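Side-chain contacts in hydroxyethylthiazole kinase (Pyrococcus horikoshii, PDB 3HPD), which probably transfers phosphate from ATP to the hydroxyl group of 4-methyl-5-beta-hydroxyethylthiazole, a magnesium-dependent step of thiamine diphosphate biosynthesis: residues I5-L8 with K9-R12; F24-M27 with N28-A31; L150-N153 with A154-F158; E251-I254 with R255-K259. All coordinates share one frame; numbering follows the deposited sequence.

Contact 1 of 4, residues I5-L8 with K9-R12; sequences IEAL and KRVR
Ile-5 with Lys-9 and Leu-8 with Arg-12 are side-chain pairs one turn apart on the N-terminal alpha-helix, 2-14, of this ribokinase-clan fold. Successive i to i+4 backbone hydrogen bonds hold the turn, from Lys-9 N to Ile-5 O through to Arg-12 N to Leu-8 O. Ala-7 and Val-11 face inward and touch Phe-204 of helix 193-205.

Lys-9 is straight beyond CG and runs alongside Ile-5, both chains pointing the same way. Its CE rests on Ile-5 CG2 at 3.6 Å. Lys-9 NZ also makes a long salt bridge of 3.6 Å to Glu-6 OE2. The bend of Glu-6 at chi2 (-52°) turns its carboxylate toward the lysine. The stronger partner of Lys-9 is Glu-251 of helix 251-257. Two carboxylates so near would be expected to stabilise the lysine charge.

Arg-10 bends at chi3 (-63°), which folds its guanidinium back over the preceding turn. Ala-7 CA lies 3.2 Å above one face, offset toward the rim. Arg-10 NH1 is 3.0 Å from Glu-6 O, but the angle is too poor for a hydrogen bond. Arg-10 NE instead donates to Val-207 O.

Arg-12 is extended from CG to NE and passes across Leu-8. Its NE donates to Leu-37 O and its NH1 to Ile-249 O, so backbone carbonyls fix the rotation of the group. One face of the guanidinium takes the leucine methyl: Leu-8 CD1 stands 3.7 Å above the plane, toward the rim, and 3.7 Å from Arg-12 NE.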
loop_
_atom_site.group_PDB
_atom_site.type_symbol
_atom_site.label_atom_id
_atom_site.label_comp_id
_atom_site.label_asym_id
_atom_site.label_seq_id
_atom_site.Cartn_x
_atom_site.Cartn_y
_atom_site.Cartn_z
ATOM N N ILE A 5 17.896 1.224 -25.156
ATOM C CA ILE A 5 17.499 -0.134 -25.510
ATOM C C ILE A 5 18.461 -1.119 -24.856
ATOM O O ILE A 5 18.050 -2.142 -24.310
ATOM C CB ILE A 5 17.519 -0.334 -27.046
ATOM C CG1 ILE A 5 16.351 0.430 -27.678
ATOM C CG2 ILE A 5 17.454 -1.818 -27.388
ATOM C CD1 ILE A 5 16.350 0.426 -29.199
ATOM N N GLU A 6 19.748 -0.797 -24.897
ATOM C CA GLU A 6 20.751 -1.665 -24.304
ATOM C C GLU A 6 20.664 -1.706 -22.781
ATOM O O GLU A 6 20.886 -2.753 -22.172
ATOM C CB GLU A 6 22.148 -1.233 -24.751
ATOM C CG GLU A 6 22.406 -1.495 -26.233
ATOM C CD GLU A 6 22.105 -2.935 -26.626
ATOM O OE1 GLU A 6 22.681 -3.855 -26.006
ATOM O OE2 GLU A 6 21.294 -3.150 -27.553
ATOM N N ALA A 7 20.340 -0.574 -22.163
ATOM C CA ALA A 7 20.219 -0.526 -20.707
ATOM C C ALA A 7 19.052 -1.405 -20.247
ATOM O O ALA A 7 19.167 -2.154 -19.270
ATOM C CB ALA A 7 20.007 0.913 -20.241
ATOM N N LEU A 8 17.929 -1.306 -20.953
ATOM C CA LEU A 8 16.748 -2.093 -20.617
ATOM C C LEU A 8 17.081 -3.573 -20.705
ATOM O O LEU A 8 16.715 -4.355 -19.830
ATOM C CB LEU A 8 15.596 -1.773 -21.573
ATOM C CG LEU A 8 14.287 -2.528 -21.315
ATOM C CD1 LEU A 8 13.770 -2.196 -19.924
ATOM C CD2 LEU A 8 13.258 -2.151 -22.367
ATOM N N LYS A 9 17.778 -3.951 -21.772
ATOM C CA LYS A 9 18.165 -5.339 -21.961
ATOM C C LYS A 9 19.049 -5.799 -20.808
ATOM O O LYS A 9 18.884 -6.912 -20.302
ATOM C CB LYS A 9 18.896 -5.506 -23.297
ATOM C CG LYS A 9 17.990 -5.340 -24.508
ATOM C CD LYS A 9 18.759 -5.486 -25.814
ATOM C CE LYS A 9 17.833 -5.348 -27.016
ATOM N NZ LYS A 9 18.584 -5.438 -28.301
ATOM N N ARG A 10 19.977 -4.941 -20.384
ATOM C CA ARG A 10 20.873 -5.278 -19.279
ATOM C C ARG A 10 20.115 -5.468 -17.967
ATOM O O ARG A 10 20.432 -6.364 -17.183
ATOM C CB ARG A 10 21.943 -4.198 -19.095
ATOM C CG ARG A 10 23.017 -4.207 -20.168
ATOM C CD ARG A 10 24.292 -3.519 -19.687
ATOM N NE ARG A 10 24.083 -2.105 -19.396
ATOM C CZ ARG A 10 23.738 -1.201 -20.307
ATOM N NH1 ARG A 10 23.561 -1.562 -21.571
ATOM N NH2 ARG A 10 23.567 0.067 -19.954
ATOM N N VAL A 11 19.123 -4.618 -17.725
ATOM C CA VAL A 11 18.330 -4.731 -16.505
ATOM C C VAL A 11 17.628 -6.083 -16.477
ATOM O O VAL A 11 17.641 -6.782 -15.467
ATOM C CB VAL A 11 17.257 -3.618 -16.417
ATOM C CG1 VAL A 11 16.253 -3.942 -15.311
ATOM C CG2 VAL A 11 17.918 -2.284 -16.142
ATOM N N ARG A 12 17.027 -6.454 -17.599
ATOM C CA ARG A 12 16.304 -7.710 -17.676
ATOM C C ARG A 12 17.188 -8.952 -17.661
ATOM O O ARG A 12 16.774 -10.004 -17.169
ATOM C CB ARG A 12 15.398 -7.688 -18.903
ATOM C CG ARG A 12 14.310 -6.642 -18.752
ATOM C CD ARG A 12 13.458 -6.494 -19.980
ATOM N NE ARG A 12 12.305 -5.639 -19.710
ATOM C CZ ARG A 12 11.476 -5.197 -20.648
ATOM N NH1 ARG A 12 11.681 -5.527 -21.917
ATOM N NH2 ARG A 12 10.441 -4.436 -20.318
#

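Contact 2 of 4, residues F24-M27 with N28-A31; sequences FVVM and NTTA
Thr-30 holds OG1 between its own backbone N and carbonyl carbon (chi1 58°), which turns the hydroxyl back to Val-26 O. The same torsion sets CG2 anti to the carbonyl carbon, against the valine. Thr-30 OG1 donates to Val-26 O at 2.8 Å. Thr-30 N donates to Val-26 O at 2.9 Å, from the opposite face of the carbonyl plane. Two bonds thus grip one buried oxygen. Thr-30 CG2 packs on Val-26 CB and CG2, each 3.7 Å away. Thr-29 CG2 lies 3.8 Å from Val-26 CB.

Val-26 is at the N-cap position of helix 27-37, the helix of the beta-alpha-beta crossover between parallel strands 17-21 and 40-43. A water serves the first turn. This water donates to Val-25 O at 2.9 Å and accepts from Thr-29 N at 3.1 Å. The Val-26 side chain is about 4 Å from Gly-192, a predicted substrate-binding residue.

This helix start also lies at the subunit interface. Phe-24 meets Phe-24 of both neighbouring subunits edge-to-face. Asn-28 ND2 donates to Val-25 O of one neighbouring subunit, and Thr-29 OG1 bonds to Tyr-243 OH within the chain.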
loop_
_atom_site.group_PDB
_atom_site.type_symbol
_atom_site.label_atom_id
_atom_site.label_comp_id
_atom_site.label_asym_id
_atom_site.label_seq_id
_atom_site.Cartn_x
_atom_site.Cartn_y
_atom_site.Cartn_z
ATOM N N PHE A 24 5.554 5.084 2.859
ATOM C CA PHE A 24 4.402 4.203 3.018
ATOM C C PHE A 24 3.391 4.179 1.890
ATOM O O PHE A 24 2.713 3.172 1.684
ATOM C CB PHE A 24 3.684 4.536 4.328
ATOM C CG PHE A 24 4.560 4.410 5.539
ATOM C CD1 PHE A 24 5.199 3.207 5.826
ATOM C CD2 PHE A 24 4.754 5.494 6.389
ATOM C CE1 PHE A 24 6.032 3.088 6.940
ATOM C CE2 PHE A 24 5.582 5.387 7.507
ATOM C CZ PHE A 24 6.220 4.179 7.785
ATOM N N VAL A 25 3.282 5.279 1.160
ATOM C CA VAL A 25 2.320 5.363 0.070
ATOM C C VAL A 25 2.758 4.591 -1.171
ATOM O O VAL A 25 1.917 4.117 -1.938
ATOM C CB VAL A 25 2.082 6.844 -0.330
ATOM C CG1 VAL A 25 1.059 6.935 -1.457
ATOM C CG2 VAL A 25 1.614 7.635 0.876
ATOM N N VAL A 26 4.065 4.436 -1.356
ATOM C CA VAL A 26 4.570 3.769 -2.556
ATOM C C VAL A 26 5.255 2.417 -2.367
ATOM O O VAL A 26 5.879 1.901 -3.296
ATOM C CB VAL A 26 5.533 4.707 -3.312
ATOM C CG1 VAL A 26 4.876 6.075 -3.495
ATOM C CG2 VAL A 26 6.850 4.844 -2.545
ATOM N N MET A 27 5.127 1.839 -1.178
ATOM C CA MET A 27 5.741 0.546 -0.878
ATOM C C MET A 27 5.423 -0.548 -1.899
ATOM O O MET A 27 6.323 -1.140 -2.491
ATOM C CB MET A 27 5.297 0.069 0.509
ATOM C CG MET A 27 5.954 0.784 1.687
ATOM S SD MET A 27 7.599 0.138 2.087
ATOM C CE MET A 27 8.161 1.372 3.294
ATOM N N ASN A 28 4.137 -0.813 -2.098
ATOM C CA ASN A 28 3.692 -1.859 -3.020
ATOM C C ASN A 28 3.872 -1.468 -4.472
ATOM O O ASN A 28 4.309 -2.235 -5.329
ATOM C CB ASN A 28 2.214 -2.138 -2.770
ATOM C CG ASN A 28 1.703 -3.297 -3.580
ATOM O OD1 ASN A 28 1.166 -3.126 -4.675
ATOM N ND2 ASN A 28 1.891 -4.496 -3.056
ATOM N N THR A 29 3.496 -0.234 -4.714
ATOM C CA THR A 29 3.524 0.389 -6.003
ATOM C C THR A 29 4.926 0.393 -6.665
ATOM O O THR A 29 5.080 -0.040 -7.817
ATOM C CB THR A 29 2.887 1.779 -5.777
ATOM O OG1 THR A 29 1.644 1.863 -6.482
ATOM C CG2 THR A 29 3.809 2.854 -6.101
ATOM N N THR A 30 5.959 0.826 -5.945
ATOM C CA THR A 30 7.305 0.836 -6.525
ATOM C C THR A 30 7.897 -0.570 -6.620
ATOM O O THR A 30 8.715 -0.850 -7.503
ATOM C CB THR A 30 8.273 1.745 -5.721
ATOM O OG1 THR A 30 8.346 1.302 -4.361
ATOM C CG2 THR A 30 7.792 3.190 -5.757
ATOM N N ALA A 31 7.481 -1.456 -5.717
ATOM C CA ALA A 31 7.961 -2.832 -5.737
ATOM C C ALA A 31 7.446 -3.509 -7.000
ATOM O O ALA A 31 8.194 -4.192 -7.699
ATOM C CB ALA A 31 7.470 -3.587 -4.510
HETATM O O HOH W 1 1.915 1.297 -2.580
#

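Contact 3 of 4, residues L150-N153 with A154-F158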
loop_
_atom_site.group_PDB
_atom_site.type_symbol
_atom_site.label_atom_id
_atom_site.label_comp_id
_atom_site.label_asym_id
_atom_site.label_seq_id
_atom_site.Cartn_x
_atom_site.Cartn_y
_atom_site.Cartn_z
ATOM N N LEU A 150 18.465 24.775 -14.229
ATOM C CA LEU A 150 18.353 24.266 -12.865
ATOM C C LEU A 150 19.009 22.896 -12.753
ATOM O O LEU A 150 19.791 22.642 -11.838
ATOM C CB LEU A 150 16.883 24.160 -12.443
ATOM C CG LEU A 150 16.660 23.536 -11.060
ATOM C CD1 LEU A 150 17.361 24.376 -10.002
ATOM C CD2 LEU A 150 15.175 23.431 -10.760
ATOM N N THR A 151 18.678 22.016 -13.690
ATOM C CA THR A 151 19.225 20.668 -13.700
ATOM C C THR A 151 20.752 20.699 -13.686
ATOM O O THR A 151 21.383 20.006 -12.890
ATOM C CB THR A 151 18.744 19.896 -14.939
ATOM O OG1 THR A 151 17.313 19.946 -15.000
ATOM C CG2 THR A 151 19.185 18.444 -14.871
ATOM N N MET A 152 21.340 21.510 -14.563
ATOM C CA MET A 152 22.794 21.627 -14.647
ATOM C C MET A 152 23.440 22.179 -13.383
ATOM O O MET A 152 24.415 21.614 -12.886
ATOM C CB MET A 152 23.210 22.529 -15.811
ATOM C CG MET A 152 24.724 22.736 -15.877
ATOM S SD MET A 152 25.244 24.392 -16.374
ATOM C CE MET A 152 26.124 24.949 -14.886
ATOM N N ASN A 153 22.919 23.299 -12.886
ATOM C CA ASN A 153 23.477 23.918 -11.687
ATOM C C ASN A 153 23.395 22.986 -10.490
ATOM O O ASN A 153 24.325 22.917 -9.684
ATOM C CB ASN A 153 22.765 25.237 -11.364
ATOM C CG ASN A 153 23.115 26.343 -12.342
ATOM O OD1 ASN A 153 24.251 26.440 -12.800
ATOM N ND2 ASN A 153 22.143 27.195 -12.652
ATOM N N ALA A 154 22.283 22.267 -10.376
ATOM C CA ALA A 154 22.103 21.336 -9.269
ATOM C C ALA A 154 23.083 20.174 -9.398
ATOM O O ALA A 154 23.631 19.707 -8.403
ATOM C CB ALA A 154 20.668 20.816 -9.245
ATOM N N ALA A 155 23.309 19.713 -10.625
ATOM C CA ALA A 155 24.232 18.606 -10.856
ATOM C C ALA A 155 25.653 18.980 -10.444
ATOM O O ALA A 155 26.374 18.171 -9.855
ATOM C CB ALA A 155 24.203 18.190 -12.319
ATOM N N ARG A 156 26.059 20.207 -10.749
ATOM C CA ARG A 156 27.400 20.654 -10.386
ATOM C C ARG A 156 27.468 20.940 -8.887
ATOM O O ARG A 156 28.453 20.615 -8.222
ATOM C CB ARG A 156 27.774 21.908 -11.178
ATOM C CG ARG A 156 27.703 21.715 -12.680
ATOM C CD ARG A 156 28.452 22.808 -13.418
ATOM N NE ARG A 156 28.384 22.617 -14.863
ATOM C CZ ARG A 156 29.316 23.030 -15.715
ATOM N NH1 ARG A 156 30.395 23.660 -15.267
ATOM N NH2 ARG A 156 29.171 22.811 -17.015
ATOM N N GLU A 157 26.409 21.540 -8.359
ATOM C CA GLU A 157 26.346 21.869 -6.941
ATOM C C GLU A 157 26.482 20.625 -6.064
ATOM O O GLU A 157 27.260 20.609 -5.109
ATOM C CB GLU A 157 25.021 22.568 -6.627
ATOM C CG GLU A 157 24.852 22.970 -5.169
ATOM C CD GLU A 157 25.829 24.050 -4.748
ATOM O OE1 GLU A 157 25.852 25.116 -5.400
ATOM O OE2 GLU A 157 26.571 23.836 -3.765
ATOM N N PHE A 158 25.731 19.580 -6.399
ATOM C CA PHE A 158 25.745 18.348 -5.620
ATOM C C PHE A 158 26.647 17.249 -6.169
ATOM O O PHE A 158 26.628 16.120 -5.674
ATOM C CB PHE A 158 24.313 17.831 -5.469
ATOM C CG PHE A 158 23.400 18.801 -4.782
ATOM C CD1 PHE A 158 23.636 19.177 -3.462
ATOM C CD2 PHE A 158 22.330 19.375 -5.459
ATOM C CE1 PHE A 158 22.822 20.111 -2.826
ATOM C CE2 PHE A 158 21.508 20.313 -4.831
ATOM C CZ PHE A 158 21.758 20.681 -3.513
#
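Glu-157 N donates to Asn-153 O at 2.8 Å, the shortest of four i to i+4 hydrogen bonds across this turn of helix 144-157. Ala-154 N to Leu-150 O follows at 2.9 Å. Ala-155 N to Thr-151 O and Arg-156 N to Met-152 O are close to them in length. Phe-158 N bonds to Ala-154 O at 2.9 Å, continuing the series.

The main side-chain pair is Met-152 with Arg-156, on the outer side of the helix. The arginine is extended from CG to NE. The methionine bends at chi2 (-143°) and chi3 (117°), both off the staggered positions, chi3 the more so. This brings its methyl over one face of the guanidinium. Met-152 CE is 3.2 Å from Arg-156 NE and 3.5 Å from Arg-156 CD. The approach is unusually short, so the exact place of the methyl is doubtful. Arg-156 NH2 makes a weak hydrogen bond to Gly-174 O.

The inner side packs on the central sheet. Leu-150, Thr-151, Ala-154 and Ala-155 meet Val-162 and Val-164 of strand 161-165. The Thr-151 side chain is about 9 Å from those of Lys-118 and Thr-165, both predicted to bind ATP.

No side-chain hydrogen bond or salt bridge joins the two segments. The backbone bonds therefore carry the turn, and the mainly apolar inner side seats the helix on the sheet. The Met-152 to Arg-156 pair adds nonpolar contact on the outer side.

Contact 4 of 4, residues E251-I254 with R255-K259; sequences ENVI and RTYAK
The guanidinium of Arg-255 takes Glu-251 OE2 at its edge, in its plane, while Glu-251 O lies 4.3 Å above one face, offset toward the rim. Arg-255 NH2 donates to Glu-251 OE2 at 2.7 Å and 164°, a nearly straight hydrogen bond within a salt bridge. The NH2 group meets OE2 on its anti side, and the carboxylate and guanidinium planes stand 75° apart. The glutamate is extended beyond CG, whereas Arg-255 bends at chi3 (-55°) to reach it. The other carboxylate oxygen has a second cationic partner, Lys-9.

The ring of Tyr-257 has Val-253 O at its edge, near its plane. Val-253 CG1 touches Tyr-257 CD1 at 4.0 Å. The phenol oxygen is bonded to Glu-230 and Lys-227 of helix 210-231, which ties the ring to that helix.

Asn-252 O accepts from Thr-256 OG1 at 2.8 Å and from Thr-256 N at 3.0 Å, on opposite faces of its plane. The threonine hydroxyl therefore doubles the backbone bond on the exposed side. On the buried side Ile-254 CG2 meets Ala-258 CB at 4.1 Å.

Ala-258 N still donates to Ile-254 O at 2.9 Å, but its backbone has turned extended. This is the C-terminal end of a short surface alpha-helix, 251-257, with an i to i+4 salt bridge along it, leading into strand 260-263 at one edge of the chain's mixed sheet.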
loop_
_atom_site.group_PDB
_atom_site.type_symbol
_atom_site.label_atom_id
_atom_site.label_comp_id
_atom_site.label_asym_id
_atom_site.label_seq_id
_atom_site.Cartn_x
_atom_site.Cartn_y
_atom_site.Cartn_z
ATOM N N GLU A 251 12.406 -3.435 -27.417
ATOM C CA GLU A 251 13.174 -2.672 -28.393
ATOM C C GLU A 251 12.318 -1.956 -29.431
ATOM O O GLU A 251 12.522 -0.775 -29.695
ATOM C CB GLU A 251 14.172 -3.574 -29.115
ATOM C CG GLU A 251 15.131 -2.808 -30.005
ATOM C CD GLU A 251 16.160 -3.703 -30.656
ATOM O OE1 GLU A 251 16.632 -4.643 -29.981
ATOM O OE2 GLU A 251 16.508 -3.464 -31.833
ATOM N N ASN A 252 11.363 -2.665 -30.021
ATOM C CA ASN A 252 10.513 -2.066 -31.046
ATOM C C ASN A 252 9.707 -0.888 -30.513
ATOM O O ASN A 252 9.596 0.143 -31.173
ATOM C CB ASN A 252 9.555 -3.106 -31.631
ATOM C CG ASN A 252 8.808 -2.582 -32.848
ATOM O OD1 ASN A 252 9.388 -2.411 -33.920
ATOM N ND2 ASN A 252 7.521 -2.312 -32.682
ATOM N N VAL A 253 9.139 -1.044 -29.320
ATOM C CA VAL A 253 8.342 0.027 -28.727
ATOM C C VAL A 253 9.204 1.255 -28.450
ATOM O O VAL A 253 8.794 2.382 -28.716
ATOM C CB VAL A 253 7.667 -0.442 -27.417
ATOM C CG1 VAL A 253 6.811 0.682 -26.835
ATOM C CG2 VAL A 253 6.816 -1.668 -27.693
ATOM N N ILE A 254 10.407 1.039 -27.928
ATOM C CA ILE A 254 11.309 2.150 -27.643
ATOM C C ILE A 254 11.691 2.846 -28.949
ATOM O O ILE A 254 11.692 4.071 -29.037
ATOM C CB ILE A 254 12.585 1.659 -26.929
ATOM C CG1 ILE A 254 12.228 1.166 -25.525
ATOM C CG2 ILE A 254 13.619 2.778 -26.863
ATOM C CD1 ILE A 254 13.390 0.566 -24.762
ATOM N N ARG A 255 12.000 2.049 -29.967
ATOM C CA ARG A 255 12.382 2.582 -31.270
ATOM C C ARG A 255 11.288 3.452 -31.882
ATOM O O ARG A 255 11.568 4.506 -32.457
ATOM C CB ARG A 255 12.710 1.430 -32.223
ATOM C CG ARG A 255 12.715 1.803 -33.696
ATOM C CD ARG A 255 13.269 0.654 -34.519
ATOM N NE ARG A 255 14.589 0.282 -34.024
ATOM C CZ ARG A 255 14.911 -0.923 -33.568
ATOM N NH1 ARG A 255 14.008 -1.896 -33.545
ATOM N NH2 ARG A 255 16.136 -1.147 -33.114
ATOM N N THR A 256 10.044 3.007 -31.749
ATOM C CA THR A 256 8.909 3.723 -32.313
ATOM C C THR A 256 8.295 4.830 -31.450
ATOM O O THR A 256 7.676 5.750 -31.988
ATOM C CB THR A 256 7.789 2.735 -32.710
ATOM O OG1 THR A 256 7.466 1.898 -31.593
ATOM C CG2 THR A 256 8.238 1.857 -33.871
ATOM N N TYR A 257 8.468 4.761 -30.130
ATOM C CA TYR A 257 7.885 5.770 -29.241
ATOM C C TYR A 257 8.832 6.750 -28.554
ATOM O O TYR A 257 8.408 7.828 -28.143
ATOM C CB TYR A 257 7.044 5.104 -28.145
ATOM C CG TYR A 257 5.649 4.705 -28.563
ATOM C CD1 TYR A 257 5.423 3.540 -29.293
ATOM C CD2 TYR A 257 4.549 5.492 -28.218
ATOM C CE1 TYR A 257 4.136 3.163 -29.666
ATOM C CE2 TYR A 257 3.254 5.125 -28.589
ATOM C CZ TYR A 257 3.057 3.959 -29.311
ATOM O OH TYR A 257 1.782 3.584 -29.664
ATOM N N ALA A 258 10.101 6.385 -28.415
ATOM C CA ALA A 258 11.051 7.255 -27.730
ATOM C C ALA A 258 11.154 8.672 -28.289
ATOM O O ALA A 258 11.284 8.875 -29.497
ATOM C CB ALA A 258 12.439 6.600 -27.711
ATOM N N LYS A 259 11.080 9.648 -27.388
ATOM C CA LYS A 259 11.204 11.061 -27.731
ATOM C C LYS A 259 12.246 11.611 -26.763
ATOM O O LYS A 259 11.916 12.040 -25.658
ATOM C CB LYS A 259 9.876 11.798 -27.529
ATOM C CG LYS A 259 8.719 11.261 -28.351
ATOM C CD LYS A 259 7.499 12.163 -28.209
ATOM C CE LYS A 259 6.297 11.610 -28.960
ATOM N NZ LYS A 259 6.617 11.319 -30.383
#

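How the contacts relate
Contacts 1 and 4 are neighbours. Lys-9 NZ and Glu-251 OE1 form a salt bridge of 2.7 Å between helices 2-14 and 251-257, and Ile-5 and Leu-8 pack on Ile-254. Contact 1 is partly buried, contact 4 on the surface; both use charged pairs along a helix. Contact 2 is buried, lies at the subunit interface and lacks a salt bridge. It shares with contact 4 a threonine hydroxyl bonded to the carbonyl four residues back, here at a helix start, there near a helix end. Contacts 2 and 3 touch none of the others. Contact 3, partly buried, has its centre 27 to 29 Å from theirs and pairs a methionine with an arginine.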